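S12 family peptidase (Streptomyces sp. 82F2, PDB 3WWX) probably hydrolyses amide bonds in a D-stereospecific manner, as a serine-type amidohydrolase of the S12 peptidase family with a beta-lactamase-like fold. Local coordinates at residues H7-A13 with K336-E341; V26-R30 with S244-Q248. All coordinates share one frame; numbering follows the deposited sequence.

Contact 1: residues H7-A13 with K336-E341; sequences HAATQQA and KVIEAE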
loop_
_atom_site.group_PDB
_atom_site.type_symbol
_atom_site.label_atom_id
_atom_site.label_comp_id
_atom_site.label_asym_id
_atom_site.label_seq_id
_atom_site.Cartn_x
_atom_site.Cartn_y
_atom_site.Cartn_z
ATOM N N HIS A 7 23.594 -3.482 -10.791
ATOM C CA HIS A 7 22.608 -2.520 -10.266
ATOM C C HIS A 7 23.237 -1.305 -9.597
ATOM O O HIS A 7 22.726 -0.759 -8.626
ATOM C CB HIS A 7 21.614 -3.265 -9.384
ATOM C CG HIS A 7 20.787 -4.267 -10.133
ATOM N ND1 HIS A 7 19.482 -4.027 -10.502
ATOM C CD2 HIS A 7 21.089 -5.499 -10.609
ATOM C CE1 HIS A 7 19.005 -5.076 -11.144
ATOM N NE2 HIS A 7 19.962 -5.985 -11.228
ATOM N N ALA A 8 24.336 -0.825 -10.170
ATOM C CA ALA A 8 25.146 0.196 -9.507
ATOM C C ALA A 8 24.417 1.516 -9.246
ATOM O O ALA A 8 24.603 2.127 -8.201
ATOM C CB ALA A 8 26.447 0.453 -10.308
ATOM N N ALA A 9 23.591 1.970 -10.184
ATOM C CA ALA A 9 22.850 3.209 -9.996
ATOM C C ALA A 9 21.889 3.056 -8.819
ATOM O O ALA A 9 21.671 3.994 -8.046
ATOM C CB ALA A 9 22.093 3.566 -11.250
ATOM N N THR A 10 21.303 1.873 -8.696
ATOM C CA THR A 10 20.328 1.656 -7.628
ATOM C C THR A 10 21.032 1.659 -6.274
ATOM O O THR A 10 20.526 2.247 -5.322
ATOM C CB THR A 10 19.569 0.375 -7.862
ATOM O OG1 THR A 10 19.140 0.359 -9.226
ATOM C CG2 THR A 10 18.331 0.296 -6.937
ATOM N N GLN A 11 22.194 1.027 -6.201
ATOM C CA GLN A 11 23.040 1.080 -5.004
ATOM C C GLN A 11 23.357 2.528 -4.631
ATOM O O GLN A 11 23.235 2.934 -3.472
ATOM C CB GLN A 11 24.325 0.292 -5.241
ATOM C CG GLN A 11 25.268 0.270 -4.038
ATOM C CD GLN A 11 24.653 -0.418 -2.829
ATOM O OE1 GLN A 11 24.114 -1.524 -2.941
ATOM N NE2 GLN A 11 24.761 0.218 -1.662
ATOM N N GLN A 12 23.735 3.327 -5.621
ATOM C CA GLN A 12 24.012 4.735 -5.407
ATOM C C GLN A 12 22.804 5.462 -4.817
ATOM O O GLN A 12 22.936 6.333 -3.959
ATOM C CB GLN A 12 24.397 5.355 -6.755
ATOM C CG GLN A 12 25.264 6.575 -6.734
ATOM C CD GLN A 12 25.833 6.854 -8.122
ATOM O OE1 GLN A 12 26.352 5.949 -8.776
ATOM N NE2 GLN A 12 25.703 8.092 -8.587
ATOM N N ALA A 13 21.605 5.105 -5.289
ATOM C CA ALA A 13 20.382 5.753 -4.840
ATOM C C ALA A 13 20.057 5.380 -3.385
ATOM O O ALA A 13 19.539 6.194 -2.638
ATOM C CB ALA A 13 19.214 5.396 -5.763
ATOM N N LYS A 336 13.953 8.495 -6.596
ATOM C CA LYS A 336 15.321 8.375 -7.079
ATOM C C LYS A 336 15.741 6.907 -7.228
ATOM O O LYS A 336 16.486 6.559 -8.131
ATOM C CB LYS A 336 16.298 9.098 -6.152
ATOM C CG LYS A 336 16.273 10.604 -6.248
ATOM C CD LYS A 336 17.468 11.199 -5.484
ATOM C CE LYS A 336 17.461 12.714 -5.515
ATOM N NZ LYS A 336 16.189 13.270 -4.985
ATOM N N VAL A 337 15.279 6.035 -6.333
ATOM C CA VAL A 337 15.628 4.626 -6.409
ATOM C C VAL A 337 14.958 3.990 -7.633
ATOM O O VAL A 337 15.574 3.199 -8.348
ATOM C CB VAL A 337 15.219 3.876 -5.114
ATOM C CG1 VAL A 337 15.577 2.406 -5.216
ATOM C CG2 VAL A 337 15.927 4.510 -3.887
ATOM N N ILE A 338 13.705 4.353 -7.859
ATOM C CA ILE A 338 12.933 3.849 -9.000
ATOM C C ILE A 338 13.567 4.299 -10.315
ATOM O O ILE A 338 13.772 3.486 -11.231
ATOM C CB ILE A 338 11.466 4.284 -8.902
ATOM C CG1 ILE A 338 10.788 3.620 -7.684
ATOM C CG2 ILE A 338 10.705 3.916 -10.169
ATOM C CD1 ILE A 338 9.460 4.261 -7.282
ATOM N N GLU A 339 13.908 5.580 -10.406
ATOM C CA GLU A 339 14.552 6.100 -11.605
ATOM C C GLU A 339 15.911 5.453 -11.830
ATOM O O GLU A 339 16.274 5.141 -12.966
ATOM C CB GLU A 339 14.683 7.620 -11.526
ATOM C CG GLU A 339 13.443 8.361 -11.904
ATOM C CD GLU A 339 13.280 8.553 -13.402
ATOM O OE1 GLU A 339 14.281 8.406 -14.137
ATOM O OE2 GLU A 339 12.163 8.879 -13.812
ATOM N N ALA A 340 16.679 5.236 -10.768
ATOM C CA ALA A 340 17.991 4.617 -10.911
ATOM C C ALA A 340 17.853 3.209 -11.486
ATOM O O ALA A 340 18.553 2.812 -12.427
ATOM C CB ALA A 340 18.696 4.579 -9.585
ATOM N N GLU A 341 16.919 2.450 -10.934
ATOM C CA GLU A 341 16.760 1.067 -11.339
ATOM C C GLU A 341 16.220 0.942 -12.755
ATOM O O GLU A 341 16.761 0.158 -13.549
ATOM C CB GLU A 341 15.838 0.336 -10.361
ATOM C CG GLU A 341 15.551 -1.130 -10.728
ATOM C CD GLU A 341 16.798 -1.996 -10.816
ATOM O OE1 GLU A 341 16.800 -2.963 -11.600
ATOM O OE2 GLU A 341 17.774 -1.758 -10.063
#

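Contact 2: residues V26-R30 with S244-Q248; sequences VAQAR and SRDLQ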
loop_
_atom_site.group_PDB
_atom_site.type_symbol
_atom_site.label_atom_id
_atom_site.label_comp_id
_atom_site.label_asym_id
_atom_site.label_seq_id
_atom_site.Cartn_x
_atom_site.Cartn_y
_atom_site.Cartn_z
ATOM N N VAL A 26 17.214 -0.512 2.076
ATOM C CA VAL A 26 17.355 -1.800 1.401
ATOM C C VAL A 26 16.524 -1.815 0.130
ATOM O O VAL A 26 15.441 -1.219 0.077
ATOM C CB VAL A 26 16.919 -2.981 2.319
ATOM C CG1 VAL A 26 15.504 -2.772 2.866
ATOM C CG2 VAL A 26 17.029 -4.321 1.614
ATOM N N ALA A 27 17.028 -2.494 -0.899
ATOM C CA ALA A 27 16.241 -2.768 -2.099
ATOM C C ALA A 27 16.695 -4.071 -2.703
ATOM O O ALA A 27 17.824 -4.531 -2.471
ATOM C CB ALA A 27 16.358 -1.639 -3.122
ATOM N N GLN A 28 15.775 -4.702 -3.417
ATOM C CA GLN A 28 16.101 -5.816 -4.281
ATOM C C GLN A 28 15.479 -5.558 -5.629
ATOM O O GLN A 28 14.465 -4.870 -5.732
ATOM C CB GLN A 28 15.587 -7.134 -3.725
ATOM C CG GLN A 28 16.270 -7.587 -2.445
ATOM C CD GLN A 28 15.698 -8.893 -1.920
ATOM O OE1 GLN A 28 15.149 -9.695 -2.687
ATOM N NE2 GLN A 28 15.810 -9.124 -0.615
ATOM N N ALA A 29 16.079 -6.135 -6.669
ATOM C CA ALA A 29 15.588 -5.933 -8.024
ATOM C C ALA A 29 15.878 -7.162 -8.850
ATOM O O ALA A 29 16.751 -7.958 -8.518
ATOM C CB ALA A 29 16.239 -4.712 -8.655
ATOM N N ARG A 30 15.132 -7.318 -9.921
ATOM C CA ARG A 30 15.340 -8.439 -10.832
ATOM C C ARG A 30 14.951 -7.963 -12.213
ATOM O O ARG A 30 13.773 -7.770 -12.522
ATOM C CB ARG A 30 14.531 -9.665 -10.381
ATOM C CG ARG A 30 14.758 -10.908 -11.200
ATOM C CD ARG A 30 14.078 -12.078 -10.493
ATOM N NE ARG A 30 14.288 -13.335 -11.184
ATOM C CZ ARG A 30 13.321 -14.163 -11.565
ATOM N NH1 ARG A 30 12.048 -13.888 -11.316
ATOM N NH2 ARG A 30 13.643 -15.283 -12.195
ATOM N N SER A 244 11.755 -7.518 0.543
ATOM C CA SER A 244 11.949 -6.991 -0.801
ATOM C C SER A 244 11.922 -8.080 -1.866
ATOM O O SER A 244 11.806 -7.758 -3.031
ATOM C CB SER A 244 13.271 -6.245 -0.886
ATOM O OG SER A 244 13.359 -5.226 0.108
ATOM N N ARG A 245 12.041 -9.332 -1.456
ATOM C CA ARG A 245 11.910 -10.471 -2.368
ATOM C C ARG A 245 10.438 -10.797 -2.632
ATOM O O ARG A 245 9.985 -10.824 -3.785
ATOM C CB ARG A 245 12.602 -11.694 -1.788
ATOM C CG ARG A 245 12.616 -12.903 -2.706
ATOM C CD ARG A 245 13.308 -14.086 -2.088
ATOM N NE ARG A 245 13.406 -15.183 -3.054
ATOM C CZ ARG A 245 14.034 -16.332 -2.824
ATOM N NH1 ARG A 245 14.633 -16.547 -1.659
ATOM N NH2 ARG A 245 14.065 -17.270 -3.764
ATOM N N ASP A 246 9.675 -11.017 -1.565
ATOM C CA ASP A 246 8.278 -11.388 -1.702
ATOM C C ASP A 246 7.491 -10.304 -2.428
ATOM O O ASP A 246 6.578 -10.601 -3.178
ATOM C CB ASP A 246 7.643 -11.599 -0.333
ATOM C CG ASP A 246 7.965 -12.958 0.282
ATOM O OD1 ASP A 246 8.831 -13.701 -0.239
ATOM O OD2 ASP A 246 7.342 -13.264 1.332
ATOM N N LEU A 247 7.814 -9.036 -2.180
ATOM C CA LEU A 247 7.054 -7.987 -2.857
ATOM C C LEU A 247 7.238 -8.068 -4.367
ATOM O O LEU A 247 6.288 -7.864 -5.126
ATOM C CB LEU A 247 7.399 -6.595 -2.336
ATOM C CG LEU A 247 6.856 -6.265 -0.950
ATOM C CD1 LEU A 247 7.343 -4.881 -0.571
ATOM C CD2 LEU A 247 5.345 -6.343 -0.881
ATOM N N GLN A 248 8.460 -8.379 -4.795
ATOM C CA GLN A 248 8.698 -8.578 -6.222
ATOM C C GLN A 248 7.943 -9.800 -6.738
ATOM O O GLN A 248 7.300 -9.748 -7.792
ATOM C CB GLN A 248 10.179 -8.750 -6.517
ATOM C CG GLN A 248 11.007 -7.526 -6.298
ATOM C CD GLN A 248 12.436 -7.828 -6.609
ATOM O OE1 GLN A 248 12.838 -7.825 -7.781
ATOM N NE2 GLN A 248 13.191 -8.193 -5.596
#

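Contact 1: residues H7-A13 with K336-E341
The imidazole of His7 and the carboxylate of Glu341 meet edge to edge, their planes only 15° apart. The ND1 side of the ring faces the carboxyl group, with Glu341 CD in the ring plane, while Trp36 stacks on the imidazole. His7 ND1 donates to Glu341 OE2 over 2.9 Å in a nearly straight bond (171° at the hydrogen) and meets the syn lone pair of that oxygen. The same OE2 also accepts a bond of 2.7 Å from Thr10 OG1, which arrives on the anti side, tilted out of the carboxylate plane. Two donors thus grip one oxygen, and His320 NE2 bonds to OE1, so the buried carboxylate is held in place and, if ionised, probably stabilised as an anion.

The route to this position is a bend in the Glu341 chain: CG leaves anti to the backbone N, and a turn at chi2 (59°) brings the carboxylate up to His7 and Thr10. His7 occupies the N-cap position of helix 8-19, which couples the helix start to the polar cluster.

Beyond it the interface is apolar and built on small residues. Ala340 CB packs on the backbone of Ala9, 3.4 Å from Ala9 O, and Ala13 CB settles against Val337 CA at 3.7 Å. Thr10 turns its methyl to the valine, CG2 lying 3.9 Å from Val337 CG1. With three alanines in the seam, the segment axes approach to 7.9 Å, a close pairing of antiparallel helices.

Together the N- and C-terminal helices lie over one face of the large antiparallel sheet, as in other beta-lactamase-fold enzymes: Val337 rests on Phe326 and Glu341 on Leu322 of strand 320-326, His7 and Glu341 touch Ala29 of strand 24-31, and Thr10 packs on Trp36 of strand 36-41.

Contact 2: residues V26-R30 with S244-Q248
Gln28 and Gln248 share their first two torsions, CG anti to the carbonyl carbon (chi1 near -67° in both) with an extended chain beyond it, but turn their amides differently; each carries its amide across to the other segment. Gln28 reaches past Ser244, CG lying 3.6 Å from Ser244 CB, and sets OE1 3.3 Å from Arg245 CA beside the helix segment. That contact is van der Waals; the polar partners of the Gln28 amide are Arg35, which donates to OE1, and the carbonyl of Gly45, which accepts from NE2.

Gln248 runs from the helix to the strand backbone. Its NE2 lies 3.2 Å from Gln28 CB and donates to Ser244 O, one turn back in its own helix, over 2.9 Å at 165°. This bond fixes the rotation of the amide and directs OE1 to the strand, 3.3 Å from Ala29 C, where Ser321 OG of the adjacent strand bonds to it.

The arrangement is the helix-on-sheet layer of the beta-lactamase fold: helix 244-255 covers the face of the sheet opposite the terminal helices, residues 244-248 running at 39° to strand 24-31 with the axes 8.0 Å apart. Val26, Gln28 and Arg30 direct their CB atoms to the helix, whereas Ala27 and Ala29 turn theirs to the other face. Near the start of the strand segment, Val26 CG2 packs 4.1 Å from Ser244 OG, a hydroxyl bonded to Tyr49 OH.

From the N terminus the chain enters helix 8-19, which supplies the first half of contact 1, and, after a short connection, strand 24-31, the first half of contact 2. Some 213 residues later, helix 244-255 returns to that strand and closes the inner loop. The remaining strands of the large sheet, 272-273 to 320-326, follow before helix 334-343 pairs with the opening helix and closes the outer loop, so contact 2 lies wholly within the span of contact 1. Strand 24-31 joins the two: Ala29 CB lies 3.5 Å from Glu341 OE1 on one face of the sheet, while helix 244-255 packs on the other, so that helices cover both faces.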